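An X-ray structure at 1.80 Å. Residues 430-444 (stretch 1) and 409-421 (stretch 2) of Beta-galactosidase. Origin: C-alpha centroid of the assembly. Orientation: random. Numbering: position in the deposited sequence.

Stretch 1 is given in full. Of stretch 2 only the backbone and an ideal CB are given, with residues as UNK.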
# COMPACT_ATOMS: atom_id res chain seq x y z
N GLY A 430 14.26 -22.19 -13.98
CA GLY A 430 12.84 -21.95 -13.94
C GLY A 430 12.38 -21.07 -12.81
O GLY A 430 13.15 -20.49 -12.14
N ILE A 431 11.07 -21.01 -12.62
CA ILE A 431 10.52 -20.24 -11.53
C ILE A 431 9.71 -21.11 -10.60
O ILE A 431 9.11 -22.05 -11.02
CB ILE A 431 9.60 -19.14 -12.00
CG1 ILE A 431 8.50 -19.72 -12.81
CG2 ILE A 431 10.30 -18.17 -12.86
CD1 ILE A 431 7.79 -18.70 -13.61
N VAL A 432 9.75 -20.77 -9.34
CA VAL A 432 8.84 -21.27 -8.36
C VAL A 432 7.89 -20.15 -7.90
O VAL A 432 8.28 -19.04 -7.75
CB VAL A 432 9.57 -21.83 -7.14
CG1 VAL A 432 10.26 -23.13 -7.49
CG2 VAL A 432 10.57 -20.89 -6.66
N GLU A 433 6.65 -20.51 -7.68
CA GLU A 433 5.60 -19.57 -7.38
C GLU A 433 4.83 -20.03 -6.16
O GLU A 433 4.66 -21.18 -5.92
CB GLU A 433 4.67 -19.45 -8.56
CG GLU A 433 5.31 -18.86 -9.79
CD GLU A 433 4.33 -18.17 -10.73
OE1 GLU A 433 3.72 -18.88 -11.49
OE2 GLU A 433 4.18 -16.92 -10.71
N ARG A 434 4.34 -19.06 -5.41
CA ARG A 434 3.61 -19.37 -4.18
C ARG A 434 2.36 -20.18 -4.42
O ARG A 434 2.02 -21.00 -3.65
CB ARG A 434 3.24 -18.09 -3.43
CG ARG A 434 2.54 -18.25 -2.16
CD ARG A 434 2.68 -17.07 -1.26
NE ARG A 434 1.90 -17.19 -0.06
CZ ARG A 434 1.98 -16.38 0.96
NH1 ARG A 434 2.78 -15.34 0.91
NH2 ARG A 434 1.24 -16.56 2.02
N ASN A 435 1.65 -19.88 -5.48
CA ASN A 435 0.37 -20.48 -5.75
C ASN A 435 0.55 -21.76 -6.50
O ASN A 435 1.03 -21.82 -7.58
CB ASN A 435 -0.57 -19.53 -6.49
CG ASN A 435 -0.86 -18.28 -5.70
OD1 ASN A 435 -1.10 -17.23 -6.26
ND2 ASN A 435 -0.82 -18.40 -4.42
N ARG A 436 0.15 -22.80 -5.83
CA ARG A 436 1.00 -23.84 -5.38
C ARG A 436 0.93 -25.07 -6.26
O ARG A 436 0.21 -25.12 -7.23
CB ARG A 436 0.78 -24.12 -3.88
CG ARG A 436 -0.16 -23.07 -3.14
CD ARG A 436 -0.15 -23.17 -1.59
NE ARG A 436 0.80 -24.16 -1.07
CZ ARG A 436 1.24 -24.22 0.17
NH1 ARG A 436 0.80 -23.37 1.07
NH2 ARG A 436 2.12 -25.14 0.53
N GLY A 437 1.74 -26.04 -5.93
CA GLY A 437 2.18 -27.05 -6.86
C GLY A 437 3.33 -26.45 -7.63
O GLY A 437 4.12 -27.10 -8.29
N CYS A 438 3.43 -25.16 -7.49
CA CYS A 438 4.35 -24.42 -8.27
C CYS A 438 5.64 -24.18 -7.55
O CYS A 438 6.36 -23.30 -7.94
CB CYS A 438 3.69 -23.12 -8.70
SG CYS A 438 2.72 -23.34 -10.17
N SER A 439 5.88 -24.95 -6.47
CA SER A 439 7.00 -24.78 -5.53
C SER A 439 8.12 -25.75 -5.74
O SER A 439 9.05 -25.78 -4.99
CB SER A 439 6.52 -24.79 -4.10
OG SER A 439 5.83 -23.58 -3.91
N ARG A 440 7.99 -26.52 -6.80
CA ARG A 440 8.89 -27.57 -7.19
C ARG A 440 9.41 -27.36 -8.61
O ARG A 440 8.67 -27.02 -9.47
CB ARG A 440 8.14 -28.89 -7.19
CG ARG A 440 8.80 -29.95 -6.45
CD ARG A 440 8.26 -31.31 -6.84
NE ARG A 440 6.83 -31.31 -6.69
CZ ARG A 440 6.01 -32.24 -7.12
NH1 ARG A 440 6.45 -33.32 -7.73
NH2 ARG A 440 4.73 -32.07 -6.92
N LEU A 441 10.69 -27.61 -8.83
CA LEU A 441 11.25 -27.70 -10.18
C LEU A 441 12.11 -28.93 -10.33
O LEU A 441 12.66 -29.36 -9.39
CB LEU A 441 12.19 -26.55 -10.44
CG LEU A 441 11.62 -25.20 -10.71
CD1 LEU A 441 12.69 -24.21 -10.82
CD2 LEU A 441 10.78 -25.21 -11.91
N VAL A 442 12.29 -29.42 -11.52
CA VAL A 442 13.24 -30.51 -11.74
C VAL A 442 14.58 -29.96 -12.16
O VAL A 442 14.69 -29.23 -13.07
CB VAL A 442 12.73 -31.50 -12.79
CG1 VAL A 442 13.71 -32.53 -13.11
CG2 VAL A 442 11.45 -32.09 -12.39
N VAL A 443 15.63 -30.31 -11.45
CA VAL A 443 16.96 -29.92 -11.82
C VAL A 443 17.81 -31.13 -12.11
O VAL A 443 17.50 -32.18 -11.67
CB VAL A 443 17.63 -29.13 -10.77
CG1 VAL A 443 16.85 -27.89 -10.53
CG2 VAL A 443 17.75 -29.92 -9.57
N GLU A 444 18.86 -30.95 -12.90
CA GLU A 444 19.80 -32.01 -13.18
C GLU A 444 21.17 -31.61 -12.73
O GLU A 444 21.77 -30.77 -13.34
CB GLU A 444 19.86 -32.25 -14.66
CG GLU A 444 18.56 -32.53 -15.25
CD GLU A 444 18.18 -33.93 -15.02
OE1 GLU A 444 18.95 -34.61 -14.36
OE2 GLU A 444 17.14 -34.38 -15.50
N UNK A 409 16.97 -34.35 -9.76
CA UNK A 409 16.33 -34.13 -8.48
C UNK A 409 15.15 -33.18 -8.57
O UNK A 409 15.13 -32.35 -9.39
CB UNK A 409 17.35 -33.59 -7.48
N UNK A 410 14.20 -33.33 -7.68
CA UNK A 410 13.16 -32.38 -7.53
C UNK A 410 13.60 -31.38 -6.50
O UNK A 410 13.89 -31.73 -5.39
CB UNK A 410 11.84 -33.05 -7.15
N UNK A 411 13.65 -30.13 -6.90
CA UNK A 411 13.98 -29.06 -6.00
C UNK A 411 12.71 -28.49 -5.45
O UNK A 411 11.85 -28.14 -6.17
CB UNK A 411 14.82 -27.98 -6.69
N UNK A 412 12.59 -28.42 -4.15
CA UNK A 412 11.42 -27.81 -3.56
C UNK A 412 11.83 -26.65 -2.68
O UNK A 412 12.73 -26.76 -1.90
CB UNK A 412 10.62 -28.84 -2.76
N UNK A 413 11.13 -25.55 -2.86
CA UNK A 413 11.30 -24.42 -2.00
C UNK A 413 10.16 -24.37 -0.99
O UNK A 413 9.04 -24.25 -1.36
CB UNK A 413 11.37 -23.13 -2.82
N UNK A 414 10.52 -24.47 0.26
CA UNK A 414 9.59 -24.60 1.34
C UNK A 414 9.67 -23.46 2.33
O UNK A 414 10.48 -23.50 3.20
CB UNK A 414 9.82 -25.93 2.06
N UNK A 415 8.75 -22.51 2.25
CA UNK A 415 7.89 -22.23 1.14
C UNK A 415 8.35 -20.94 0.43
O UNK A 415 9.07 -20.19 0.97
CB UNK A 415 6.44 -22.12 1.61
N UNK A 416 7.88 -20.71 -0.78
CA UNK A 416 8.31 -19.56 -1.51
C UNK A 416 7.31 -18.39 -1.38
O UNK A 416 6.22 -18.50 -1.76
CB UNK A 416 8.51 -19.94 -2.98
N UNK A 417 7.77 -17.28 -0.81
CA UNK A 417 6.95 -16.14 -0.56
C UNK A 417 7.63 -14.93 -1.19
O UNK A 417 8.40 -14.28 -0.54
CB UNK A 417 6.71 -15.95 0.94
N UNK A 418 7.32 -14.63 -2.44
CA UNK A 418 6.24 -15.22 -3.20
C UNK A 418 6.53 -15.76 -4.61
O UNK A 418 5.71 -16.41 -5.17
CB UNK A 418 5.14 -14.17 -3.32
N UNK A 419 7.69 -15.43 -5.13
CA UNK A 419 8.11 -15.82 -6.45
C UNK A 419 9.62 -15.91 -6.51
O UNK A 419 10.30 -15.10 -5.96
CB UNK A 419 7.58 -14.84 -7.50
N UNK A 420 10.11 -16.89 -7.20
CA UNK A 420 11.53 -16.94 -7.36
C UNK A 420 12.01 -17.52 -8.66
O UNK A 420 11.38 -18.36 -9.21
CB UNK A 420 12.13 -17.74 -6.20
N UNK A 421 13.18 -17.07 -9.05
CA UNK A 421 13.86 -17.53 -10.22
C UNK A 421 15.09 -18.33 -9.80
O UNK A 421 15.86 -17.89 -9.03
CB UNK A 421 14.24 -16.35 -11.12

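Stretch 2 runs antiparallel to stretch 1 twice, first beside strand 440-444 and then, after a corner at 414, with 419-421 beside strand 430-433.

Position 409 forms a hydrogen-bonded pair with Val-443: its N reaches Val-443 O and its O receives Val-443 N, both at 2.9 Å. The ideal CB lies 4.2 Å from Val-443 CG2, so an aliphatic residue or a long chain with an apolar stem would fit. It is Gln-409, which lays its CB against that valine, while its amide end does not follow.

At 410 the CB turns to the face of Arg-440 and Val-442, 4.0 Å from Arg-440 CD. Small or medium residues would do; Ala-410 CB lies 4.1 Å from Arg-440 CD.

Position 411 points to the face of Leu-441 and Val-443, where the ideal CB is 4.3 Å from Val-443 CG1. A branched aliphatic is the natural reading, and Leu-411 supplies it, while its N donates to Leu-441 O at 2.8 Å and its O accepts from Leu-441 N at 2.9 Å.

Position 412, paired with Arg-440, has Arg-440 CG 4.3 Å from the ideal CB. Beta-branched residues suit the extended backbone, and a polar or acidic one could also sit there. Thr-412 brings OG1 to 3.2 Å from Arg-440 CG, a contact with the aliphatic stem.

At 413 the N donates to Ser-439 O at 3.0 Å, and the CB, directed sideways, is 4.5 Å from Val-432 CG2. Valine, isoleucine or leucine would serve. Val-413 CG2 meets Val-432 CG2 at 4.0 Å.

Position 414 points away, and stretch 1 sets no constraint; Gln-414 has its hydrogen bonds elsewhere in the structure.

At 415, after a cis peptide, the CB is sideways, 5.4 Å from Arg-436 NH2. An acid is attractive, a neutral polar residue possible. Asp-415 puts OD1 4.1 Å from Arg-436 NH2, near enough for charge attraction but not a salt bridge.

Position 416 points toward Val-432 CG2 and Ser-439 OG, 4.3 and 4.6 Å from the ideal CB. A medium aliphatic is favored. Ile-416 sets CG1 4.0 Å from Val-432 CG2 and CG2 3.5 Å from Ser-439 OG; a water joins its N to that hydroxyl.

At 417 Arg-434 NH1 lies 4.0 Å from the ideal CB, inviting a flat ring or an acid. The guanidinium of Arg-434 lies flat on the His-417 ring, centres 3.6 Å apart and planes at 8°.

Position 418, also after a cis peptide, has its ideal CB 4.3 Å from Arg-434 CD and 5.0 Å from Arg-434 NH1, within reach of a short acid; Asn or Ser is possible. Asp-418 OD1 makes a salt bridge with Arg-434 NH1 at 2.9 Å, at the guanidinium edge.

At 419 the ideal CB is 5.1 Å from Glu-433 OE2, so a base would suit and a polar donor could too. Arg-419 NE gives Glu-433 OE2 a weak 3.4 Å hydrogen bond within a salt bridge.

At 420 an ideal CB would sit 3.5 Å from Val-432 CG2: glycine is easiest, alanine tight. It is Gly-420.

Position 421 sides with Ile-431 and tolerates many stems; Gln-421 CG lies 4.1 Å from Ile-431 CG2.

Stretch 2 (409-421) QALTVQDIHDRGQ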
# COMPACT_ATOMS: atom_id res chain seq x y z
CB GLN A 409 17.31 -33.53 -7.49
CG GLN A 409 18.48 -34.38 -7.21
CD GLN A 409 18.13 -35.57 -6.37
OE1 GLN A 409 17.29 -35.48 -5.55
NE2 GLN A 409 18.78 -36.67 -6.58
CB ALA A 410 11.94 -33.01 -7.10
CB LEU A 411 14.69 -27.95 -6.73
CG LEU A 411 15.30 -26.89 -5.83
CD1 LEU A 411 16.65 -26.63 -6.27
CD2 LEU A 411 14.56 -25.66 -5.92
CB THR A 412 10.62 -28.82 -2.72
OG1 THR A 412 10.22 -29.90 -3.56
CG2 THR A 412 9.41 -28.16 -2.10
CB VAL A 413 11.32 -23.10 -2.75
CG1 VAL A 413 11.59 -22.01 -1.83
CG2 VAL A 413 12.32 -23.09 -3.81
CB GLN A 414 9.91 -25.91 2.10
CG GLN A 414 9.04 -26.27 3.23
CD GLN A 414 9.37 -27.65 3.81
OE1 GLN A 414 9.69 -28.51 3.11
NE2 GLN A 414 9.26 -27.80 5.08
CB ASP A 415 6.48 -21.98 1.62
CG ASP A 415 5.74 -23.23 2.04
OD1 ASP A 415 5.97 -24.29 1.51
OD2 ASP A 415 4.87 -23.15 2.89
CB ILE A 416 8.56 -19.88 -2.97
CG1 ILE A 416 9.09 -18.67 -3.71
CG2 ILE A 416 7.35 -20.41 -3.61
CD1 ILE A 416 10.46 -18.39 -3.46
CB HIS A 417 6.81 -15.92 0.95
CG HIS A 417 5.87 -16.86 1.62
ND1 HIS A 417 5.52 -16.73 2.94
CD2 HIS A 417 5.18 -17.91 1.16
CE1 HIS A 417 4.64 -17.66 3.25
NE2 HIS A 417 4.44 -18.40 2.19
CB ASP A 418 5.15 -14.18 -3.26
CG ASP A 418 4.95 -13.50 -1.96
OD1 ASP A 418 4.55 -14.18 -1.05
OD2 ASP A 418 5.23 -12.32 -1.84
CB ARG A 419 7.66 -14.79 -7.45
CG ARG A 419 7.56 -15.27 -8.84
CD ARG A 419 6.85 -14.23 -9.67
NE ARG A 419 6.66 -14.59 -11.05
CZ ARG A 419 7.50 -14.32 -12.04
NH1 ARG A 419 8.64 -13.71 -11.83
NH2 ARG A 419 7.20 -14.66 -13.25
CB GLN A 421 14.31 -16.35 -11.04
CG GLN A 421 13.18 -15.52 -11.61
CD GLN A 421 13.65 -14.13 -12.11
OE1 GLN A 421 13.63 -13.17 -11.40
NE2 GLN A 421 14.06 -14.08 -13.33
O HOH W 1 5.58 -22.57 -1.56
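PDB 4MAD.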